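Local structure of AxyAgu115A (Amphibacillus xylanus NBRC 15112, 6NPS) at residues Y161-P166 against L467-D472; S137-W142 against F202-R207; V378-C383 against R399-G404; R391-E396 against Y439-R444. The protein is an alpha-glucuronidase of glycoside hydrolase family 115 that probably removes glucuronic acid side groups from arabinoglucuronoxylan. The protein carries 3 engineered substitutions. One frame throughout, in Å; residues are numbered along the deposited sequence.

Contact 1: Y161-P166 against L467-D472; sequences YVSKEP and LAYDFD
Here the chain enters the TIM barrel: strand 160-162, at the edge of the N-terminal mixed sheet, runs out into 163-166 on its way to barrel strand 170-174, and meets the end of helix 458-469, which follows the barrel strand 446-450. Tyr469 carries the contact. With CG anti to its backbone N (chi1 177°), its ring runs out toward 163-166, and Pro166 leans on it obliquely, CG to CE1 3.8 Å. On the backbone side Pro166 CA makes a bent CA-H...O contact with Tyr469 O, 3.4 Å away. Polar contact between the two segments goes through water. One water accepts from Tyr469 OH (2.7 Å) and from Ser163 OG while donating to Lys164 O, so three groups fix it; Ser163 OG is held in turn by Phe97 N of the neighbouring strand. A second water donates to Tyr469 OH and also bonds Tyr161 OH, giving the phenol a partner on another side. Just downstream, backbone bonds pair Ala468 with Val168 and Tyr469 with Ser167. Over the centre of the Tyr469 ring lies a third water, which also reaches Tyr469 O at 2.8 Å.

Contact 2: S137-W142 against F202-R207; sequences SPLVDW and FELLLR
Leu204 stands with CG anti to its backbone N (chi1 171°), as does Trp142 (chi1 -176°), and these two torsions lay a methyl of the leucine on the indole. The elements joined are the last turns of helix 195-207, which leads to strand 212-214 of the TIM barrel, and a type I beta turn from Ser137 to Val140 with the residues after it, through Trp142. Leu204 CD2 sits over the five-membered ring of Trp142 in a CH-pi contact, 4.0 Å from the ring centroid, while its other methyl, CD1, touches Leu139 CD2 at 3.7 Å. One turn on, Arg207 extends from CG to NE and packs its aliphatic part along the turn, CD coming to 3.4 Å from Pro138 O. Val140 CG1 then covers the middle of one guanidinium face. The orientation of this group is fixed from its own helix: NE and NH2 both grip Glu203 OE2 side-on, the NE bond being 2.7 Å and using the anti lone pair. Asp42 forms a salt bridge with NH1. An alanine at Arg207 would probably leave Glu203 without its main counter-charge, end the Asp42 bridge and take away the surface Val140 CG1 rests on. Asp141, whose OD2 is bonded to His200 ND1, brings a second acid near Glu203, so the arginine is likely to ease the repulsion there. An ST turn overlaps the beta turn: Leu139 N donates to Ser137 OG over 3.1 Å, nearly straight at 165°, and that hydroxyl is also bonded to Gln493 OE1.

Contact 3: V378-C383 against R399-G404; sequences VILMLC and RKHSGG
Leu380, near the start of barrel strand 379-383, is the side chain to follow. Its CB lies 4.1 Å from Gly404 O; CG, placed anti to the carbonyl carbon by chi1 (-63°), comes beside His401 NE2; and the tip, CD1, ends over one face of the imidazole, in a CH-pi contact 3.7 Å from the ring centroid. The leucine crosses the histidine at about a right angle, so the methyl rests on the flat of the ring and leaves its edge to a polar partner. That partner is Val378 O, which takes the NE2 hydrogen at 2.8 Å in the plane of both the ring and the carbonyl. Next along, Leu380 N donates to Gly404 O (3.1 Å), almost straight at 167° and onto a lone pair, the same strand pairing that Leu380 continues with Gly406 of strand 405-410. A type II beta turn from His401 to Gly404, closed by Gly404 N to His401 O, sets up both bonds. Gly403 takes its third position with positive phi, and a beta carbon there would fall 2.5 Å from Val378 O, so the strand fits only against a glycine. Ile379 CG1 closes in on Gly403 O at 3.3 Å. The turn thus brings the chain in beside the N-terminal end of the strand, the end of a TIM barrel opposite the one that carries active sites. Because Val378 O can only accept, His401 must carry its proton on NE2, and the carbonyl would tend to hold it there.

Contact 4: R391-E396 against Y439-R444; sequences RTLPTE and YDFGVR
Phe441 takes Leu393 on one face and a carbonyl at its rim. Leu393 CD1 makes a CH-pi contact, 3.8 Å from the ring centroid and displaced toward the rim, the leucine crossing the phenylalanine at about a right angle. In the plane of the ring, Pro394 O approaches CD2 to 3.5 Å, where the slightly positive C-H edge suits an oxygen. The proline ring then bears on the following backbone and side chain: CB lies 3.5 Å from Phe441 O, and CD meets Val443 CG2 at 3.6 Å. What sets Phe441 in place is the Schellman motif that ends helix 428-440 just before barrel strand 446-450. Gly442, at positive phi, is its C-prime residue, and Gly442 N bonds Tyr439 O at 2.9 Å, with Val443 N bonded to Ala438 O. The oxygen of Tyr439 is also gripped side-on by Arg444, through NE on a lone pair (2.9 Å) and NH2 from above the carbonyl plane, so three donors converge on it. Arg444 NE meanwhile lies 3.3 Å above the plane of the Tyr439 ring. Farther out, Phe441 touches Asp836 and Pro937, and the backbone of Leu393 pairs with Val872, which ties this corner of the barrel to the C-terminal part of the chain. An alanine at Phe441 would probably leave Leu393 without its aromatic partner and weaken the packing toward Pro937. With Arg444 on Tyr439 O, the partial negative charge at this helix end is likely to be offset in part.

In the fold
All four contacts are built on or around the TIM barrel. Contacts 3 and 4 are neighbours, centres about 9 Å apart, and interlock along the chain: both use the loop between strands 379-383 and 405-410, and Arg399 lies against Phe441. Both are nested within the long loop closed by contact 1, which ties the lead-in to strand 170-174 to the helix after strand 446-450; Phe471 there stacks on Tyr439 of contact 4. Contact 2, about 18 Å from contact 1 between centres, alternates with it in sequence and joins an N-terminal turn to helix 195-207. Contacts 1 and 2 thus join the N-terminal region to the barrel, whereas 3 and 4 border its later strands.

Contact 1: Y161-P166 against L467-D472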
# COMPACT_ATOMS: atom_id res chain seq x y z
N TYR A 161 -57.59 -7.19 32.71
CA TYR A 161 -56.81 -6.45 31.75
C TYR A 161 -57.46 -6.64 30.39
O TYR A 161 -57.83 -7.77 30.05
CB TYR A 161 -55.34 -6.93 31.73
CG TYR A 161 -54.53 -6.31 30.63
CD1 TYR A 161 -54.25 -4.94 30.63
CD2 TYR A 161 -54.09 -7.06 29.55
CE1 TYR A 161 -53.53 -4.35 29.60
CE2 TYR A 161 -53.35 -6.49 28.52
CZ TYR A 161 -53.09 -5.14 28.54
OH TYR A 161 -52.35 -4.58 27.52
N VAL A 162 -57.65 -5.53 29.64
CA VAL A 162 -58.17 -5.53 28.27
C VAL A 162 -57.08 -4.92 27.37
O VAL A 162 -56.75 -3.74 27.52
CB VAL A 162 -59.48 -4.73 28.15
CG1 VAL A 162 -59.98 -4.69 26.72
CG2 VAL A 162 -60.57 -5.27 29.11
N SER A 163 -56.51 -5.72 26.45
CA SER A 163 -55.43 -5.21 25.60
C SER A 163 -55.97 -4.14 24.64
O SER A 163 -57.18 -3.94 24.52
CB SER A 163 -54.79 -6.37 24.82
OG SER A 163 -55.72 -6.94 23.89
N LYS A 164 -55.08 -3.48 23.90
CA LYS A 164 -55.51 -2.46 22.93
C LYS A 164 -55.22 -2.93 21.50
O LYS A 164 -54.30 -3.73 21.29
CB LYS A 164 -54.81 -1.13 23.21
CG LYS A 164 -55.06 -0.58 24.60
CD LYS A 164 -54.19 0.64 24.88
CE LYS A 164 -54.69 1.40 26.09
NZ LYS A 164 -55.44 2.63 25.71
N GLU A 165 -55.97 -2.44 20.51
CA GLU A 165 -55.70 -2.88 19.14
C GLU A 165 -54.25 -2.56 18.79
O GLU A 165 -53.72 -1.54 19.24
CB GLU A 165 -56.65 -2.20 18.15
CG GLU A 165 -58.02 -2.85 18.07
CD GLU A 165 -59.00 -2.15 17.11
OE1 GLU A 165 -58.96 -0.91 16.97
OE2 GLU A 165 -59.80 -2.87 16.47
N PRO A 166 -53.56 -3.43 18.06
CA PRO A 166 -52.17 -3.14 17.70
C PRO A 166 -52.03 -1.83 16.93
O PRO A 166 -52.85 -1.51 16.06
CB PRO A 166 -51.77 -4.35 16.83
CG PRO A 166 -52.67 -5.49 17.36
CD PRO A 166 -53.97 -4.81 17.70
N LEU A 467 -42.57 -2.41 19.17
CA LEU A 467 -42.87 -1.07 18.67
C LEU A 467 -44.09 -1.07 17.76
O LEU A 467 -44.97 -0.21 17.89
CB LEU A 467 -41.62 -0.54 17.93
CG LEU A 467 -41.70 0.90 17.42
CD1 LEU A 467 -41.98 1.83 18.60
CD2 LEU A 467 -40.40 1.26 16.69
N ALA A 468 -44.18 -2.04 16.84
CA ALA A 468 -45.34 -2.14 15.95
C ALA A 468 -46.61 -2.43 16.74
O ALA A 468 -47.69 -1.91 16.42
CB ALA A 468 -45.15 -3.25 14.89
N TYR A 469 -46.50 -3.26 17.78
CA TYR A 469 -47.69 -3.66 18.51
C TYR A 469 -48.21 -2.55 19.41
O TYR A 469 -49.42 -2.31 19.47
CB TYR A 469 -47.38 -4.92 19.31
CG TYR A 469 -48.52 -5.42 20.19
CD1 TYR A 469 -49.61 -6.11 19.64
CD2 TYR A 469 -48.50 -5.20 21.56
CE1 TYR A 469 -50.66 -6.56 20.45
CE2 TYR A 469 -49.55 -5.65 22.39
CZ TYR A 469 -50.62 -6.33 21.82
OH TYR A 469 -51.63 -6.77 22.63
N ASP A 470 -47.33 -1.84 20.13
CA ASP A 470 -47.73 -0.82 21.13
C ASP A 470 -46.88 0.43 20.92
O ASP A 470 -45.87 0.67 21.60
CB ASP A 470 -47.61 -1.35 22.57
CG ASP A 470 -48.31 -0.45 23.61
OD1 ASP A 470 -48.65 0.71 23.31
OD2 ASP A 470 -48.49 -0.93 24.75
N PHE A 471 -47.28 1.23 19.94
CA PHE A 471 -46.48 2.40 19.61
C PHE A 471 -46.57 3.46 20.71
O PHE A 471 -45.63 4.24 20.90
CB PHE A 471 -46.93 2.95 18.25
CG PHE A 471 -45.99 3.92 17.67
CD1 PHE A 471 -44.88 3.47 16.96
CD2 PHE A 471 -46.19 5.28 17.85
CE1 PHE A 471 -43.98 4.37 16.41
CE2 PHE A 471 -45.29 6.21 17.31
CZ PHE A 471 -44.20 5.77 16.60
N ASP A 472 -47.67 3.49 21.45
CA ASP A 472 -47.77 4.49 22.51
C ASP A 472 -46.78 4.21 23.63
O ASP A 472 -46.26 5.16 24.24
CB ASP A 472 -49.20 4.56 23.02
CG ASP A 472 -50.17 5.02 21.94
OD1 ASP A 472 -49.75 5.79 21.04
OD2 ASP A 472 -51.34 4.59 21.96
O HOH W 1 -51.25 -6.69 25.40
O HOH W 2 -54.16 -6.48 21.62
O HOH W 3 -51.47 -2.72 21.40
O HOH W 4 -51.68 -0.54 20.63

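Contact 2: S137-W142 against F202-R207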
# COMPACT_ATOMS: atom_id res chain seq x y z
N SER A 137 -40.41 -16.60 28.37
CA SER A 137 -39.98 -15.70 27.32
C SER A 137 -40.58 -16.09 25.97
O SER A 137 -40.80 -17.27 25.70
CB SER A 137 -38.45 -15.73 27.23
OG SER A 137 -38.04 -15.06 26.06
N PRO A 138 -40.83 -15.11 25.09
CA PRO A 138 -41.20 -15.43 23.69
C PRO A 138 -40.19 -16.31 22.96
O PRO A 138 -40.52 -16.87 21.91
CB PRO A 138 -41.28 -14.05 23.02
CG PRO A 138 -41.38 -13.07 24.11
CD PRO A 138 -40.77 -13.66 25.35
N LEU A 139 -38.96 -16.34 23.43
CA LEU A 139 -37.87 -17.13 22.87
C LEU A 139 -37.70 -18.48 23.55
O LEU A 139 -36.70 -19.16 23.30
CB LEU A 139 -36.55 -16.35 22.97
CG LEU A 139 -36.65 -14.87 22.58
CD1 LEU A 139 -35.33 -14.14 22.81
CD2 LEU A 139 -37.10 -14.76 21.12
N VAL A 140 -38.67 -18.87 24.39
CA VAL A 140 -38.59 -20.15 25.10
C VAL A 140 -38.28 -21.31 24.15
O VAL A 140 -37.40 -22.14 24.42
CB VAL A 140 -39.90 -20.41 25.90
CG1 VAL A 140 -41.13 -20.37 24.99
CG2 VAL A 140 -39.80 -21.72 26.65
N ASP A 141 -38.94 -21.36 23.01
CA ASP A 141 -38.68 -22.43 22.04
C ASP A 141 -37.58 -22.06 21.06
O ASP A 141 -36.68 -22.87 20.79
CB ASP A 141 -39.97 -22.77 21.28
CG ASP A 141 -39.73 -23.72 20.12
OD1 ASP A 141 -39.73 -24.96 20.35
OD2 ASP A 141 -39.54 -23.24 18.98
N TRP A 142 -37.61 -20.83 20.53
CA TRP A 142 -36.68 -20.42 19.49
C TRP A 142 -35.22 -20.43 19.95
O TRP A 142 -34.33 -20.88 19.21
CB TRP A 142 -37.05 -19.03 18.97
CG TRP A 142 -36.15 -18.69 17.84
CD1 TRP A 142 -35.06 -17.86 17.87
CD2 TRP A 142 -36.22 -19.24 16.52
NE1 TRP A 142 -34.47 -17.85 16.63
CE2 TRP A 142 -35.16 -18.68 15.79
CE3 TRP A 142 -37.09 -20.13 15.89
CZ2 TRP A 142 -34.93 -18.99 14.44
CZ3 TRP A 142 -36.88 -20.43 14.55
CH2 TRP A 142 -35.79 -19.87 13.85
N PHE A 202 -43.70 -19.97 13.06
CA PHE A 202 -45.00 -19.41 13.38
C PHE A 202 -45.12 -19.10 14.87
O PHE A 202 -45.69 -18.08 15.26
CB PHE A 202 -46.13 -20.34 12.95
CG PHE A 202 -46.17 -20.66 11.46
CD1 PHE A 202 -45.68 -19.77 10.51
CD2 PHE A 202 -46.70 -21.86 11.02
CE1 PHE A 202 -45.73 -20.08 9.14
CE2 PHE A 202 -46.75 -22.20 9.65
CZ PHE A 202 -46.28 -21.30 8.71
N GLU A 203 -44.60 -19.99 15.72
CA GLU A 203 -44.70 -19.78 17.17
C GLU A 203 -43.92 -18.54 17.59
O GLU A 203 -44.41 -17.73 18.38
CB GLU A 203 -44.20 -21.02 17.92
CG GLU A 203 -44.39 -20.93 19.43
CD GLU A 203 -43.79 -22.10 20.22
OE1 GLU A 203 -43.55 -23.19 19.64
OE2 GLU A 203 -43.58 -21.91 21.44
N LEU A 204 -42.70 -18.38 17.06
CA LEU A 204 -41.89 -17.22 17.39
C LEU A 204 -42.60 -15.94 16.99
O LEU A 204 -42.66 -14.98 17.77
CB LEU A 204 -40.53 -17.32 16.70
CG LEU A 204 -39.68 -16.06 16.79
CD1 LEU A 204 -39.20 -15.75 18.25
CD2 LEU A 204 -38.47 -16.17 15.87
N LEU A 205 -43.14 -15.90 15.77
CA LEU A 205 -43.87 -14.74 15.27
C LEU A 205 -45.02 -14.36 16.20
O LEU A 205 -45.19 -13.19 16.58
CB LEU A 205 -44.41 -15.04 13.87
CG LEU A 205 -45.25 -13.91 13.28
CD1 LEU A 205 -44.34 -12.73 13.00
CD2 LEU A 205 -45.92 -14.40 11.99
N LEU A 206 -45.87 -15.34 16.53
CA LEU A 206 -47.04 -15.05 17.35
C LEU A 206 -46.66 -14.71 18.80
O LEU A 206 -47.33 -13.90 19.44
CB LEU A 206 -48.00 -16.24 17.31
CG LEU A 206 -48.71 -16.54 15.98
CD1 LEU A 206 -49.39 -17.89 16.04
CD2 LEU A 206 -49.79 -15.43 15.73
N ARG A 207 -45.60 -15.32 19.34
CA ARG A 207 -45.18 -14.96 20.69
C ARG A 207 -44.69 -13.52 20.75
O ARG A 207 -44.82 -12.85 21.79
CB ARG A 207 -44.11 -15.93 21.20
CG ARG A 207 -44.69 -17.28 21.68
CD ARG A 207 -43.60 -18.16 22.29
NE ARG A 207 -44.01 -19.53 22.62
CZ ARG A 207 -44.47 -19.91 23.83
NH1 ARG A 207 -44.61 -19.02 24.81
NH2 ARG A 207 -44.78 -21.20 24.05

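Contact 3: V378-C383 against R399-G404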
# COMPACT_ATOMS: atom_id res chain seq x y z
N VAL A 378 -55.32 -0.31 -1.96
CA VAL A 378 -54.09 -1.09 -1.92
C VAL A 378 -53.12 -0.49 -0.91
O VAL A 378 -52.93 0.74 -0.85
CB VAL A 378 -53.45 -1.17 -3.32
CG1 VAL A 378 -52.08 -1.88 -3.25
CG2 VAL A 378 -54.38 -1.90 -4.28
N ILE A 379 -52.48 -1.35 -0.11
CA ILE A 379 -51.39 -0.88 0.75
C ILE A 379 -50.18 -0.54 -0.11
O ILE A 379 -49.73 -1.35 -0.92
CB ILE A 379 -51.00 -1.96 1.77
CG1 ILE A 379 -52.18 -2.34 2.67
CG2 ILE A 379 -49.80 -1.47 2.61
CD1 ILE A 379 -52.05 -3.77 3.21
N LEU A 380 -49.60 0.65 0.10
CA LEU A 380 -48.45 1.10 -0.68
C LEU A 380 -47.23 0.92 0.20
O LEU A 380 -47.04 1.66 1.18
CB LEU A 380 -48.63 2.54 -1.15
CG LEU A 380 -49.83 2.76 -2.10
CD1 LEU A 380 -50.11 4.22 -2.40
CD2 LEU A 380 -49.59 2.03 -3.41
N MET A 381 -46.43 -0.09 -0.10
CA MET A 381 -45.35 -0.45 0.80
C MET A 381 -44.10 0.30 0.38
O MET A 381 -43.55 0.05 -0.70
CB MET A 381 -45.09 -1.95 0.82
CG MET A 381 -44.07 -2.28 1.92
SD MET A 381 -43.60 -4.00 1.95
CE MET A 381 -42.90 -4.17 0.33
N LEU A 382 -43.67 1.26 1.21
CA LEU A 382 -42.41 1.96 1.03
C LEU A 382 -41.28 1.08 1.55
O LEU A 382 -41.50 0.11 2.28
CB LEU A 382 -42.42 3.32 1.77
CG LEU A 382 -43.55 4.25 1.28
CD1 LEU A 382 -43.87 5.37 2.25
CD2 LEU A 382 -43.23 4.81 -0.08
N CYS A 383 -40.05 1.42 1.18
CA CYS A 383 -38.93 0.57 1.54
C CYS A 383 -37.80 1.47 2.01
O CYS A 383 -37.69 2.62 1.56
CB CYS A 383 -38.48 -0.29 0.35
SG CYS A 383 -39.93 -1.21 -0.39
N ARG A 399 -51.19 11.11 2.58
CA ARG A 399 -51.71 10.41 3.74
C ARG A 399 -53.22 10.26 3.69
O ARG A 399 -53.79 9.54 4.52
CB ARG A 399 -51.28 11.14 5.02
CG ARG A 399 -49.75 11.03 5.23
CD ARG A 399 -49.27 11.99 6.32
NE ARG A 399 -49.66 11.53 7.63
CZ ARG A 399 -49.05 11.88 8.77
NH1 ARG A 399 -48.02 12.72 8.74
NH2 ARG A 399 -49.47 11.38 9.92
N LYS A 400 -53.87 10.90 2.72
CA LYS A 400 -55.29 10.68 2.47
C LYS A 400 -55.58 9.32 1.83
O LYS A 400 -56.76 8.95 1.70
CB LYS A 400 -55.81 11.80 1.59
CG LYS A 400 -56.22 13.06 2.34
CD LYS A 400 -57.55 13.62 1.77
CE LYS A 400 -58.55 14.09 2.86
NZ LYS A 400 -59.27 12.97 3.56
N HIS A 401 -54.55 8.58 1.41
CA HIS A 401 -54.75 7.40 0.57
C HIS A 401 -55.44 6.31 1.37
O HIS A 401 -54.95 5.85 2.40
CB HIS A 401 -53.41 6.90 0.04
CG HIS A 401 -53.49 5.58 -0.68
ND1 HIS A 401 -54.07 5.44 -1.93
CD2 HIS A 401 -53.08 4.35 -0.31
CE1 HIS A 401 -53.99 4.18 -2.31
NE2 HIS A 401 -53.40 3.49 -1.34
N SER A 402 -56.61 5.91 0.90
CA SER A 402 -57.28 4.78 1.52
C SER A 402 -56.55 3.51 1.12
O SER A 402 -56.25 3.28 -0.05
CB SER A 402 -58.75 4.76 1.10
OG SER A 402 -59.25 3.44 1.11
N GLY A 403 -56.25 2.67 2.10
CA GLY A 403 -55.36 1.55 1.91
C GLY A 403 -54.10 1.70 2.73
O GLY A 403 -53.49 0.69 3.09
N GLY A 404 -53.71 2.93 3.04
CA GLY A 404 -52.56 3.13 3.90
C GLY A 404 -51.23 2.73 3.27
O GLY A 404 -51.11 2.43 2.07

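Contact 4: R391-E396 against Y439-R444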
# COMPACT_ATOMS: atom_id res chain seq x y z
N ARG A 391 -36.35 5.89 2.85
CA ARG A 391 -36.33 6.69 1.64
C ARG A 391 -37.45 7.72 1.71
O ARG A 391 -37.61 8.38 2.75
CB ARG A 391 -36.46 5.75 0.41
CG ARG A 391 -35.28 4.76 0.33
CD ARG A 391 -35.46 3.78 -0.86
NE ARG A 391 -35.41 4.52 -2.11
CZ ARG A 391 -35.66 4.01 -3.31
NH1 ARG A 391 -36.00 2.73 -3.43
NH2 ARG A 391 -35.58 4.78 -4.38
N THR A 392 -38.22 7.90 0.65
CA THR A 392 -39.29 8.88 0.72
C THR A 392 -40.45 8.34 1.55
O THR A 392 -40.57 7.13 1.79
CB THR A 392 -39.80 9.28 -0.65
OG1 THR A 392 -40.43 8.14 -1.25
CG2 THR A 392 -38.65 9.78 -1.50
N LEU A 393 -41.28 9.26 2.01
CA LEU A 393 -42.34 8.98 2.96
C LEU A 393 -43.57 9.76 2.52
O LEU A 393 -43.45 10.72 1.74
CB LEU A 393 -41.89 9.39 4.38
CG LEU A 393 -40.74 8.58 5.01
CD1 LEU A 393 -40.32 9.23 6.34
CD2 LEU A 393 -41.08 7.07 5.21
N PRO A 394 -44.75 9.41 3.01
CA PRO A 394 -45.97 10.09 2.53
C PRO A 394 -45.97 11.59 2.85
O PRO A 394 -45.68 12.01 3.97
CB PRO A 394 -47.09 9.36 3.27
CG PRO A 394 -46.51 8.01 3.61
CD PRO A 394 -45.07 8.30 3.93
N THR A 395 -46.28 12.40 1.83
CA THR A 395 -46.66 13.78 2.05
C THR A 395 -48.05 13.82 2.69
O THR A 395 -48.79 12.82 2.73
CB THR A 395 -46.71 14.55 0.74
OG1 THR A 395 -47.75 14.00 -0.09
CG2 THR A 395 -45.41 14.44 -0.01
N GLU A 396 -48.45 15.01 3.12
CA GLU A 396 -49.75 15.19 3.77
C GLU A 396 -50.87 14.80 2.82
O GLU A 396 -51.84 14.16 3.23
CB GLU A 396 -49.92 16.64 4.22
CG GLU A 396 -49.27 16.96 5.56
CD GLU A 396 -49.25 18.44 5.86
OE1 GLU A 396 -49.19 19.25 4.91
OE2 GLU A 396 -49.30 18.81 7.06
N TYR A 439 -43.75 6.06 11.23
CA TYR A 439 -45.08 6.18 11.83
C TYR A 439 -45.56 7.62 11.85
O TYR A 439 -46.73 7.91 11.57
CB TYR A 439 -45.05 5.61 13.25
CG TYR A 439 -46.39 5.40 13.88
CD1 TYR A 439 -47.06 6.45 14.49
CD2 TYR A 439 -46.99 4.14 13.88
CE1 TYR A 439 -48.32 6.25 15.10
CE2 TYR A 439 -48.22 3.94 14.47
CZ TYR A 439 -48.88 5.00 15.08
OH TYR A 439 -50.10 4.79 15.68
N ASP A 440 -44.67 8.55 12.22
CA ASP A 440 -45.01 9.97 12.23
C ASP A 440 -45.44 10.47 10.86
O ASP A 440 -46.25 11.40 10.76
CB ASP A 440 -43.81 10.79 12.72
CG ASP A 440 -43.41 10.50 14.21
OD1 ASP A 440 -44.24 9.94 14.98
OD2 ASP A 440 -42.25 10.86 14.59
N PHE A 441 -44.88 9.93 9.79
CA PHE A 441 -45.31 10.33 8.46
C PHE A 441 -46.53 9.53 7.98
O PHE A 441 -46.87 9.60 6.79
CB PHE A 441 -44.17 10.16 7.46
CG PHE A 441 -43.18 11.32 7.42
CD1 PHE A 441 -42.24 11.46 8.43
CD2 PHE A 441 -43.19 12.23 6.36
CE1 PHE A 441 -41.31 12.50 8.40
CE2 PHE A 441 -42.28 13.26 6.30
CZ PHE A 441 -41.33 13.39 7.33
N GLY A 442 -47.15 8.74 8.84
CA GLY A 442 -48.37 8.06 8.48
C GLY A 442 -48.18 6.70 7.84
O GLY A 442 -49.06 6.24 7.12
N VAL A 443 -47.06 6.03 8.10
CA VAL A 443 -46.84 4.66 7.62
C VAL A 443 -47.24 3.73 8.74
O VAL A 443 -46.44 3.41 9.63
CB VAL A 443 -45.39 4.42 7.21
CG1 VAL A 443 -45.24 2.95 6.67
CG2 VAL A 443 -44.97 5.41 6.13
N ARG A 444 -48.48 3.24 8.69
CA ARG A 444 -49.05 2.60 9.87
C ARG A 444 -49.80 1.32 9.58
O ARG A 444 -50.29 0.70 10.53
CB ARG A 444 -50.00 3.57 10.58
CG ARG A 444 -49.28 4.76 11.16
CD ARG A 444 -50.22 5.78 11.72
NE ARG A 444 -49.48 7.00 12.03
CZ ARG A 444 -50.01 8.05 12.63
NH1 ARG A 444 -51.30 8.04 13.00
NH2 ARG A 444 -49.28 9.13 12.84